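Local coordinates for protein putative pyridoxamine 5-phosphate-dependent dehydrase, Wbdk (Escherichia coli, PDB 2GMS) that removes the C3'-hydroxyl group from GDP-4-keto-6-deoxy-D-mannose by a coenzyme B6-dependent transamination-deoxygenation on the way to the O-antigen sugar L-colitose, at residues A[54-59]-A[249-254]; A[88-93]-A[335-340]; A[178-183]-A[202-207]. All coordinates share one frame; numbering follows the deposited sequence.

How the interactions relate
Interactions 1 and 2 are buried, and both border the same cofactor, P0P of chain D, as well as the second subunit; they meet where Ser59 OG lies 2.7 Å from Thr92 OG1, a probable hydrogen bond. Interaction 1 brings backbone amides and a serine hydroxyl to the phosphate, whereas interaction 2 sets an indole and small hydroxyl residues beside the pyridine ring. Interaction 3 is only partly buried, touches no other chain and keeps Met181 about 13 Å from a bound P0P; its chemistry is aliphatic packing and the capping of a helix start. It nevertheless shares the large mixed sheet with interaction 1, where strand 198-202 lies between 51-55 and 181-185.

Interaction 1 (A[54-59]-A[249-254]). With P0P ([4-(dihydroxymethyl)-5-hydroxy-6-methylpyridin-3-yl]methyl dihydrogen phosphate), chain D; P0P ([4-(dihydroxymethyl)-5-hydroxy-6-methylpyridin-3-yl]methyl dihydrogen phosphate), chain E.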
loop_
_atom_site.group_PDB
_atom_site.type_symbol
_atom_site.label_atom_id
_atom_site.label_comp_id
_atom_site.label_asym_id
_atom_site.label_seq_id
_atom_site.Cartn_x
_atom_site.Cartn_y
_atom_site.Cartn_z
ATOM N N MET A 54 -2.036 7.708 9.951
ATOM C CA MET A 54 -2.557 7.852 8.610
ATOM C C MET A 54 -1.810 6.895 7.677
ATOM O O MET A 54 -0.577 6.758 7.738
ATOM C CB MET A 54 -2.447 9.301 8.104
ATOM C CG MET A 54 -3.130 9.518 6.770
ATOM S SD MET A 54 -2.890 11.186 6.076
ATOM C CE MET A 54 -4.362 11.288 5.043
ATOM N N VAL A 55 -2.575 6.219 6.821
ATOM C CA VAL A 55 -2.039 5.248 5.863
ATOM C C VAL A 55 -2.503 5.608 4.463
ATOM O O VAL A 55 -3.315 6.508 4.291
ATOM C CB VAL A 55 -2.246 3.770 6.278
ATOM C CG1 VAL A 55 -1.477 3.522 7.570
ATOM C CG2 VAL A 55 -3.712 3.438 6.567
ATOM N N SER A 56 -2.027 4.920 3.450
ATOM C CA SER A 56 -2.373 5.238 2.069
ATOM C C SER A 56 -3.843 5.026 1.644
ATOM O O SER A 56 -4.321 5.640 0.698
ATOM C CB SER A 56 -1.394 4.552 1.111
ATOM O OG SER A 56 -1.484 3.141 1.297
ATOM N N SER A 57 -4.558 4.141 2.334
ATOM C CA SER A 57 -5.955 3.838 2.064
ATOM C C SER A 57 -6.594 3.180 3.282
ATOM O O SER A 57 -5.932 2.732 4.229
ATOM C CB SER A 57 -6.170 2.912 0.838
ATOM O OG SER A 57 -5.487 1.662 0.973
ATOM N N GLY A 58 -7.907 3.093 3.238
ATOM C CA GLY A 58 -8.604 2.411 4.300
ATOM C C GLY A 58 -8.224 0.938 4.163
ATOM O O GLY A 58 -8.163 0.215 5.145
ATOM N N SER A 59 -7.931 0.479 2.937
ATOM C CA SER A 59 -7.547 -0.924 2.729
ATOM C C SER A 59 -6.228 -1.272 3.393
ATOM O O SER A 59 -6.043 -2.347 3.956
ATOM C CB SER A 59 -7.457 -1.275 1.245
ATOM O OG SER A 59 -8.751 -1.276 0.712
ATOM N N TYR A 249 5.727 -2.706 5.543
ATOM C CA TYR A 249 5.431 -2.285 4.192
ATOM C C TYR A 249 5.823 -0.840 4.019
ATOM O O TYR A 249 6.431 -0.243 4.907
ATOM C CB TYR A 249 3.873 -2.305 4.034
ATOM C CG TYR A 249 3.256 -3.671 4.298
ATOM C CD1 TYR A 249 2.786 -4.038 5.561
ATOM C CD2 TYR A 249 3.174 -4.607 3.265
ATOM C CE1 TYR A 249 2.231 -5.304 5.776
ATOM C CE2 TYR A 249 2.663 -5.892 3.477
ATOM C CZ TYR A 249 2.171 -6.240 4.737
ATOM O OH TYR A 249 1.656 -7.513 4.939
ATOM N N ASN A 250 5.444 -0.308 2.866
ATOM C CA ASN A 250 5.554 1.099 2.567
ATOM C C ASN A 250 4.130 1.477 2.208
ATOM O O ASN A 250 3.714 1.260 1.081
ATOM C CB ASN A 250 6.600 1.598 1.542
ATOM C CG ASN A 250 6.437 3.085 1.231
ATOM O OD1 ASN A 250 5.637 3.778 1.868
ATOM N ND2 ASN A 250 7.172 3.609 0.249
ATOM N N VAL A 251 3.368 1.956 3.189
ATOM C CA VAL A 251 1.996 2.359 2.933
ATOM C C VAL A 251 1.789 3.794 3.373
ATOM O O VAL A 251 0.707 4.174 3.840
ATOM C CB VAL A 251 0.891 1.435 3.489
ATOM C CG1 VAL A 251 0.840 0.140 2.694
ATOM C CG2 VAL A 251 1.059 1.091 4.962
ATOM N N ARG A 252 2.849 4.594 3.253
ATOM C CA ARG A 252 2.715 5.971 3.692
ATOM C C ARG A 252 1.760 6.766 2.823
ATOM O O ARG A 252 1.658 6.500 1.630
ATOM C CB ARG A 252 4.050 6.668 3.619
ATOM C CG ARG A 252 5.091 6.160 4.606
ATOM C CD ARG A 252 6.413 6.914 4.415
ATOM N NE ARG A 252 6.915 6.816 3.038
ATOM C CZ ARG A 252 8.203 6.755 2.677
ATOM N NH1 ARG A 252 9.198 6.811 3.554
ATOM N NH2 ARG A 252 8.516 6.643 1.391
ATOM N N PRO A 253 1.088 7.765 3.410
ATOM C CA PRO A 253 0.211 8.616 2.630
ATOM C C PRO A 253 1.067 9.765 2.112
ATOM O O PRO A 253 2.177 10.027 2.595
ATOM C CB PRO A 253 -0.807 9.213 3.607
ATOM C CG PRO A 253 -0.088 9.190 4.951
ATOM C CD PRO A 253 0.998 8.130 4.847
ATOM N N LEU A 254 0.554 10.476 1.128
ATOM C CA LEU A 254 1.294 11.618 0.624
ATOM C C LEU A 254 1.077 12.792 1.558
ATOM O O LEU A 254 0.000 12.956 2.175
ATOM C CB LEU A 254 0.782 12.032 -0.764
ATOM C CG LEU A 254 1.121 11.020 -1.858
ATOM C CD1 LEU A 254 0.608 11.541 -3.191
ATOM C CD2 LEU A 254 2.629 10.825 -1.909
HETATM O O3 P0P D . -16.349 0.164 2.771
HETATM N N1 P0P D . -13.635 -1.436 4.416
HETATM C C2 P0P D . -14.870 -1.081 4.123
HETATM C C2A P0P D . -16.035 -1.600 4.931
HETATM C C3 P0P D . -15.101 -0.227 3.081
HETATM C C4 P0P D . -14.019 0.254 2.346
HETATM C C4A P0P D . -14.286 1.230 1.224
HETATM O O4A P0P D . -15.570 1.779 1.379
HETATM O O4B P0P D . -14.203 0.600 -0.018
HETATM C C5 P0P D . -12.703 -0.189 2.610
HETATM C C6 P0P D . -12.581 -1.001 3.710
HETATM C C5A P0P D . -11.730 0.432 1.885
HETATM O O4P P0P D . -11.229 1.683 2.029
HETATM P P P0P D . -10.364 2.157 0.771
HETATM O O1P P0P D . -11.290 2.193 -0.381
HETATM O O2P P0P D . -9.882 3.649 1.147
HETATM O O3P P0P D . -9.098 1.209 0.470
HETATM O O3 P0P E . 16.276 0.622 -2.923
HETATM N N1 P0P E . 13.843 -1.956 -3.311
HETATM C C2 P0P E . 15.016 -1.340 -3.309
HETATM C C2A P0P E . 16.280 -2.046 -3.723
HETATM C C3 P0P E . 15.094 -0.026 -2.929
HETATM C C4 P0P E . 13.937 0.660 -2.558
HETATM C C4A P0P E . 14.047 2.131 -2.172
HETATM O O4A P0P E . 15.254 2.656 -2.647
HETATM O O4B P0P E . 14.013 2.298 -0.791
HETATM C C5 P0P E . 12.695 -0.000 -2.519
HETATM C C6 P0P E . 12.707 -1.319 -2.959
HETATM C C5A P0P E . 11.642 0.803 -2.267
HETATM O O4P P0P E . 10.976 1.624 -3.088
HETATM P P P0P E . 10.026 2.656 -2.323
HETATM O O1P P0P E . 10.848 3.555 -1.499
HETATM O O2P P0P E . 9.338 3.546 -3.460
HETATM O O3P P0P E . 8.929 1.926 -1.389
#
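Met54 and Pro253 form the tight, apolar part of this contact. With CG opposite the backbone N (chi1 -173°) and the chain extended beyond it, the methionine lays CG and SD across the proline ring, each 3.6 Å from Pro253 CG. A flexible thioether suits this curved ring surface. Beside it, the Val55 side chain turns elsewhere, CG1 coming only to 4.4 Å from Val251 CG2.

The polar part is looser. Ser56 N gives a weak, bent hydrogen bond to Val251 O (2.9 Å, 129°), and Ser56 OG, 3.7 Å from Val251 CB, has its polar partner in Thr60 OG1. Ser56 is partly exposed, as is Arg252, whose side chain leads away to a salt bridge with Glu196 of the second subunit; Arg252 probably takes part in binding L-glutamate. Asn250 OD1 accepts a nearly straight hydrogen bond from Arg252 N, an Asx turn, which fixes the amide while ND2 bonds both O3P of P0P in chain E at 2.9 Å and Glu196 OE1 of the second subunit.

At the far end of 54-59, Gly58 N reaches O2P of P0P in chain D (2.9 Å), and Ser59 N and OG both bond O3P, OG at 2.5 Å. Strand 51-55 runs out into helix 58-68, whose Thr60 and Leu64 pack on Val251, while helix 34-47 covers Met54 and Pro253 through Val36, and 249-254 leads into helix 255-286.

Interaction 2 (A[88-93]-A[335-340]). With P0P ([4-(dihydroxymethyl)-5-hydroxy-6-methylpyridin-3-yl]methyl dihydrogen phosphate), chain D.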
loop_
_atom_site.group_PDB
_atom_site.type_symbol
_atom_site.label_atom_id
_atom_site.label_comp_id
_atom_site.label_asym_id
_atom_site.label_seq_id
_atom_site.Cartn_x
_atom_site.Cartn_y
_atom_site.Cartn_z
ATOM N N VAL A 88 -21.330 -9.423 5.288
ATOM C CA VAL A 88 -21.440 -8.312 4.355
ATOM C C VAL A 88 -20.452 -7.223 4.726
ATOM O O VAL A 88 -20.463 -6.707 5.826
ATOM C CB VAL A 88 -22.871 -7.760 4.303
ATOM C CG1 VAL A 88 -22.953 -6.591 3.316
ATOM C CG2 VAL A 88 -23.845 -8.866 3.902
ATOM N N SER A 89 -19.550 -6.919 3.807
ATOM C CA SER A 89 -18.538 -5.891 4.004
ATOM C C SER A 89 -17.769 -5.642 2.699
ATOM O O SER A 89 -18.074 -6.232 1.672
ATOM C CB SER A 89 -17.574 -6.243 5.130
ATOM O OG SER A 89 -16.762 -5.101 5.275
ATOM N N TRP A 90 -16.740 -4.827 2.737
ATOM C CA TRP A 90 -15.935 -4.582 1.554
ATOM C C TRP A 90 -14.903 -5.712 1.418
ATOM O O TRP A 90 -14.528 -6.345 2.393
ATOM C CB TRP A 90 -15.284 -3.183 1.610
ATOM C CG TRP A 90 -14.497 -2.889 0.373
ATOM C CD1 TRP A 90 -13.150 -2.788 0.266
ATOM C CD2 TRP A 90 -15.027 -2.725 -0.934
ATOM N NE1 TRP A 90 -12.809 -2.570 -1.041
ATOM C CE2 TRP A 90 -13.938 -2.528 -1.806
ATOM C CE3 TRP A 90 -16.328 -2.746 -1.448
ATOM C CZ2 TRP A 90 -14.109 -2.343 -3.180
ATOM C CZ3 TRP A 90 -16.498 -2.556 -2.807
ATOM C CH2 TRP A 90 -15.408 -2.346 -3.663
ATOM N N SER A 91 -14.424 -6.014 0.233
ATOM C CA SER A 91 -13.477 -7.108 0.109
ATOM C C SER A 91 -12.217 -7.000 0.960
ATOM O O SER A 91 -11.689 -8.020 1.417
ATOM C CB SER A 91 -13.078 -7.346 -1.329
ATOM O OG SER A 91 -12.281 -6.260 -1.752
ATOM N N THR A 92 -11.711 -5.784 1.151
ATOM C CA THR A 92 -10.491 -5.566 1.903
ATOM C C THR A 92 -10.639 -5.660 3.396
ATOM O O THR A 92 -9.697 -5.450 4.162
ATOM C CB THR A 92 -9.652 -4.357 1.486
ATOM O OG1 THR A 92 -10.433 -3.168 1.568
ATOM C CG2 THR A 92 -9.060 -4.603 0.105
ATOM N N THR A 93 -11.825 -5.995 3.828
ATOM C CA THR A 93 -11.990 -6.197 5.237
ATOM C C THR A 93 -11.483 -7.637 5.477
ATOM O O THR A 93 -10.902 -7.979 6.501
ATOM C CB THR A 93 -13.496 -6.129 5.572
ATOM O OG1 THR A 93 -14.006 -4.843 5.340
ATOM C CG2 THR A 93 -13.796 -6.595 6.985
ATOM N N ILE A 335 -25.800 -3.205 -2.077
ATOM C CA ILE A 335 -25.379 -2.830 -0.763
ATOM C C ILE A 335 -23.983 -3.407 -0.584
ATOM O O ILE A 335 -23.753 -4.614 -0.404
ATOM C CB ILE A 335 -26.332 -3.318 0.302
ATOM C CG1 ILE A 335 -27.686 -2.645 0.115
ATOM C CG2 ILE A 335 -25.752 -3.043 1.697
ATOM C CD1 ILE A 335 -28.824 -3.360 0.863
ATOM N N VAL A 336 -23.031 -2.489 -0.680
ATOM C CA VAL A 336 -21.633 -2.826 -0.562
ATOM C C VAL A 336 -21.361 -3.912 -1.605
ATOM O O VAL A 336 -21.605 -3.731 -2.792
ATOM C CB VAL A 336 -21.219 -3.130 0.906
ATOM C CG1 VAL A 336 -19.711 -3.164 1.123
ATOM C CG2 VAL A 336 -21.788 -2.112 1.876
ATOM N N THR A 337 -20.920 -5.057 -1.155
ATOM C CA THR A 337 -20.609 -6.163 -2.014
ATOM C C THR A 337 -21.725 -7.189 -2.048
ATOM O O THR A 337 -21.629 -8.142 -2.818
ATOM C CB THR A 337 -19.411 -6.928 -1.399
ATOM O OG1 THR A 337 -19.762 -7.543 -0.143
ATOM C CG2 THR A 337 -18.226 -5.989 -1.243
ATOM N N GLY A 338 -22.731 -7.011 -1.187
ATOM C CA GLY A 338 -23.820 -7.968 -1.053
ATOM C C GLY A 338 -23.257 -9.143 -0.240
ATOM O O GLY A 338 -22.386 -8.967 0.603
ATOM N N ASN A 339 -23.710 -10.358 -0.497
ATOM C CA ASN A 339 -23.194 -11.503 0.236
ATOM C C ASN A 339 -21.790 -11.883 -0.239
ATOM O O ASN A 339 -21.586 -12.396 -1.333
ATOM C CB ASN A 339 -24.175 -12.664 0.086
ATOM C CG ASN A 339 -23.682 -13.936 0.694
ATOM O OD1 ASN A 339 -22.909 -13.882 1.643
ATOM N ND2 ASN A 339 -24.140 -15.076 0.156
ATOM N N PHE A 340 -20.791 -11.603 0.592
ATOM C CA PHE A 340 -19.413 -11.898 0.232
ATOM C C PHE A 340 -19.174 -13.366 -0.055
ATOM O O PHE A 340 -18.282 -13.705 -0.822
ATOM C CB PHE A 340 -18.368 -11.381 1.255
ATOM C CG PHE A 340 -16.919 -11.459 0.784
ATOM C CD1 PHE A 340 -16.391 -10.564 -0.151
ATOM C CD2 PHE A 340 -16.082 -12.451 1.306
ATOM C CE1 PHE A 340 -15.058 -10.657 -0.570
ATOM C CE2 PHE A 340 -14.744 -12.557 0.917
ATOM C CZ PHE A 340 -14.241 -11.652 -0.024
HETATM O O3 P0P D . -16.349 0.164 2.771
HETATM N N1 P0P D . -13.635 -1.436 4.416
HETATM C C2 P0P D . -14.870 -1.081 4.123
HETATM C C2A P0P D . -16.035 -1.600 4.931
HETATM C C3 P0P D . -15.101 -0.227 3.081
HETATM C C4 P0P D . -14.019 0.254 2.346
HETATM C C4A P0P D . -14.286 1.230 1.224
HETATM O O4A P0P D . -15.570 1.779 1.379
HETATM O O4B P0P D . -14.203 0.600 -0.018
HETATM C C5 P0P D . -12.703 -0.189 2.610
HETATM C C6 P0P D . -12.581 -1.001 3.710
HETATM C C5A P0P D . -11.730 0.432 1.885
HETATM O O4P P0P D . -11.229 1.683 2.029
HETATM P P P0P D . -10.364 2.157 0.771
HETATM O O1P P0P D . -11.290 2.193 -0.381
HETATM O O2P P0P D . -9.882 3.649 1.147
HETATM O O3P P0P D . -9.098 1.209 0.470
#
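Ser89 and Thr337 make the main polar link between the two segments. Thr337 OG1 lies 2.8 Å from Ser89 O and 3.1 Å from Gly338 O, the next residue, and its single proton could serve either carbonyl. The exact placement of this side chain is doubtful, since its CG2 also comes unusually close to Ser89 O. Around it the chain turns sharply: Ile335 to Gly338 is a type II' turn, closed by Gly338 N to Ile335 O at 2.7 Å. Val336 takes its second position at positive phi, a place more often given to glycine, while Gly338 has the positive phi that glycine tolerates easily. Within 88-93, Ser89 OG donates to Thr93 OG1, which is also bonded to Asp161.

Van der Waals contacts are few: the Val88 methyls lie against the carbonyl of Gly338, CG2 3.6 Å from its O, and Ser91 CB meets Phe340 CE1 obliquely.

Ring contacts centre on Trp90. With CG anti to the backbone N (chi1 -178°), the indole extends so that Val336 CG1 comes to its edge, close to the ring plane, and Thr337 CG2 approaches CE3 at 3.8 Å. Its faces are taken by different partners: toward the rim of one lies Ser91 OG, hydrogen-bonded to His217 O of the second subunit, and on the opposite one O4B of the hydrated cofactor stands 3.4 Å above the plane, a contact that suits a broad, flat indole. Trp90 CB itself sits 3.3 Å from C2 of the pyridine.

His217 and Phe244 of the second subunit also pack on Trp90. The segment 88-93 leads into helix 91-99, Thr93 touches strand 129-135, strand 305-310 packs on Ile335, and helix 359-367 on Val88, Ile335 and Asn339.

Interaction 3 (A[178-183]-A[202-207]); sequences FGLMGT and TDDEEI
Strand 198-202 gives way to helix 205-214 beside the start of strand 181-185, its antiparallel neighbour, and the contact is made at this strand-to-helix turn, where Leu180 and Met181 meet Thr202 and Ile207. Thr202 OG1 donates to Leu180 O at 2.9 Å, nearly along the C=O axis. Chi1 of -170° holds this hydroxyl opposite the backbone N, and from there it also accepts from Asp204 N in an ST turn, so one oxygen is gripped from two sides; a hydroxyl that can donate and accept suits both tasks.

The aliphatic part lies beyond it. Leu180 CD2 presses on Ile207 CD1 at 3.4 Å, closer than ordinary van der Waals contact, the two side chains crossing obliquely. Met181 reaches Ile207 tip to tip, its SD 3.6 Å from CG2; a bend at chi3 turns CE toward the same isoleucine. Met181 also runs alongside Thr202, pointing the same way. Leucine, methionine and isoleucine fit this side well, as Leu69 and Met65 pack there too.

On the partly exposed side Asp204 is the N-cap of the helix: its OD2 accepts from Ile207 N at 3.0 Å, 26° out of the carboxylate plane. Aspartate is a common N-cap, its charge probably favourable at the helix start; here it starts the helix that follows strand 198-202 of the large mixed sheet characteristic of fold type I B6 enzymes such as aspartate aminotransferase.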
loop_
_atom_site.group_PDB
_atom_site.type_symbol
_atom_site.label_atom_id
_atom_site.label_comp_id
_atom_site.label_asym_id
_atom_site.label_seq_id
_atom_site.Cartn_x
_atom_site.Cartn_y
_atom_site.Cartn_z
ATOM N N PHE A 178 -14.212 1.951 19.847
ATOM C CA PHE A 178 -14.630 0.901 20.724
ATOM C C PHE A 178 -13.635 -0.247 20.754
ATOM O O PHE A 178 -13.340 -0.798 21.817
ATOM C CB PHE A 178 -16.014 0.356 20.357
ATOM C CG PHE A 178 -17.088 1.364 20.621
ATOM C CD1 PHE A 178 -17.465 2.312 19.669
ATOM C CD2 PHE A 178 -17.738 1.391 21.853
ATOM C CE1 PHE A 178 -18.480 3.242 19.929
ATOM C CE2 PHE A 178 -18.753 2.313 22.127
ATOM C CZ PHE A 178 -19.132 3.241 21.162
ATOM N N GLY A 179 -13.128 -0.633 19.574
ATOM C CA GLY A 179 -12.196 -1.745 19.508
ATOM C C GLY A 179 -10.742 -1.398 19.816
ATOM O O GLY A 179 -10.361 -0.227 19.867
ATOM N N LEU A 180 -9.925 -2.436 20.005
ATOM C CA LEU A 180 -8.510 -2.207 20.269
ATOM C C LEU A 180 -7.975 -1.257 19.199
ATOM O O LEU A 180 -7.147 -0.376 19.468
ATOM C CB LEU A 180 -7.709 -3.525 20.279
ATOM C CG LEU A 180 -6.191 -3.385 20.410
ATOM C CD1 LEU A 180 -5.820 -2.857 21.790
ATOM C CD2 LEU A 180 -5.574 -4.768 20.204
ATOM N N MET A 181 -8.466 -1.435 17.978
ATOM C CA MET A 181 -8.095 -0.574 16.886
ATOM C C MET A 181 -9.359 -0.346 16.087
ATOM O O MET A 181 -10.299 -1.148 16.154
ATOM C CB MET A 181 -7.052 -1.220 15.963
ATOM C CG MET A 181 -5.613 -0.997 16.390
ATOM S SD MET A 181 -4.406 -1.921 15.403
ATOM C CE MET A 181 -4.546 -3.601 16.069
ATOM N N GLY A 182 -9.359 0.742 15.339
ATOM C CA GLY A 182 -10.453 1.077 14.464
ATOM C C GLY A 182 -9.905 1.616 13.134
ATOM O O GLY A 182 -8.937 2.397 13.132
ATOM N N THR A 183 -10.504 1.234 11.990
ATOM C CA THR A 183 -10.015 1.775 10.719
ATOM C C THR A 183 -11.025 2.733 10.075
ATOM O O THR A 183 -12.238 2.586 10.271
ATOM C CB THR A 183 -9.550 0.710 9.710
ATOM O OG1 THR A 183 -10.683 -0.061 9.423
ATOM C CG2 THR A 183 -8.418 -0.163 10.276
ATOM N N THR A 202 -6.085 4.094 17.902
ATOM C CA THR A 202 -5.859 3.155 18.988
ATOM C C THR A 202 -5.534 3.917 20.261
ATOM O O THR A 202 -5.115 5.074 20.220
ATOM C CB THR A 202 -4.731 2.122 18.668
ATOM O OG1 THR A 202 -4.708 1.105 19.646
ATOM C CG2 THR A 202 -3.351 2.776 18.563
ATOM N N ASP A 203 -5.736 3.273 21.400
ATOM C CA ASP A 203 -5.379 3.851 22.669
ATOM C C ASP A 203 -4.167 3.116 23.241
ATOM O O ASP A 203 -3.629 3.505 24.259
ATOM C CB ASP A 203 -6.542 3.870 23.656
ATOM C CG ASP A 203 -7.574 4.905 23.272
ATOM O OD1 ASP A 203 -7.312 5.992 22.783
ATOM O OD2 ASP A 203 -8.789 4.512 23.502
ATOM N N ASP A 204 -3.728 2.061 22.552
ATOM C CA ASP A 204 -2.599 1.261 22.970
ATOM C C ASP A 204 -1.262 1.786 22.441
ATOM O O ASP A 204 -1.022 1.841 21.243
ATOM C CB ASP A 204 -2.806 -0.180 22.513
ATOM C CG ASP A 204 -1.908 -1.122 23.266
ATOM O OD1 ASP A 204 -2.311 -1.870 24.118
ATOM O OD2 ASP A 204 -0.653 -1.041 22.938
ATOM N N GLU A 205 -0.357 2.152 23.346
ATOM C CA GLU A 205 0.929 2.691 22.948
ATOM C C GLU A 205 1.817 1.725 22.218
ATOM O O GLU A 205 2.531 2.100 21.285
ATOM C CB GLU A 205 1.708 3.254 24.142
ATOM C CG GLU A 205 2.799 4.215 23.669
ATOM C CD GLU A 205 3.561 4.749 24.840
ATOM O OE1 GLU A 205 3.389 4.332 25.975
ATOM O OE2 GLU A 205 4.395 5.717 24.535
ATOM N N GLU A 206 1.802 0.491 22.672
ATOM C CA GLU A 206 2.643 -0.467 22.017
ATOM C C GLU A 206 2.230 -0.648 20.585
ATOM O O GLU A 206 3.072 -0.685 19.712
ATOM C CB GLU A 206 2.636 -1.824 22.706
ATOM C CG GLU A 206 3.559 -2.810 21.965
ATOM C CD GLU A 206 3.492 -4.162 22.593
ATOM O OE1 GLU A 206 2.616 -4.489 23.368
ATOM O OE2 GLU A 206 4.460 -4.955 22.228
ATOM N N ILE A 207 0.927 -0.747 20.377
ATOM C CA ILE A 207 0.350 -0.909 19.047
ATOM C C ILE A 207 0.648 0.317 18.168
ATOM O O ILE A 207 1.030 0.221 16.991
ATOM C CB ILE A 207 -1.130 -1.327 19.151
ATOM C CG1 ILE A 207 -1.192 -2.823 19.446
ATOM C CG2 ILE A 207 -1.982 -0.951 17.908
ATOM C CD1 ILE A 207 -2.593 -3.307 19.749
#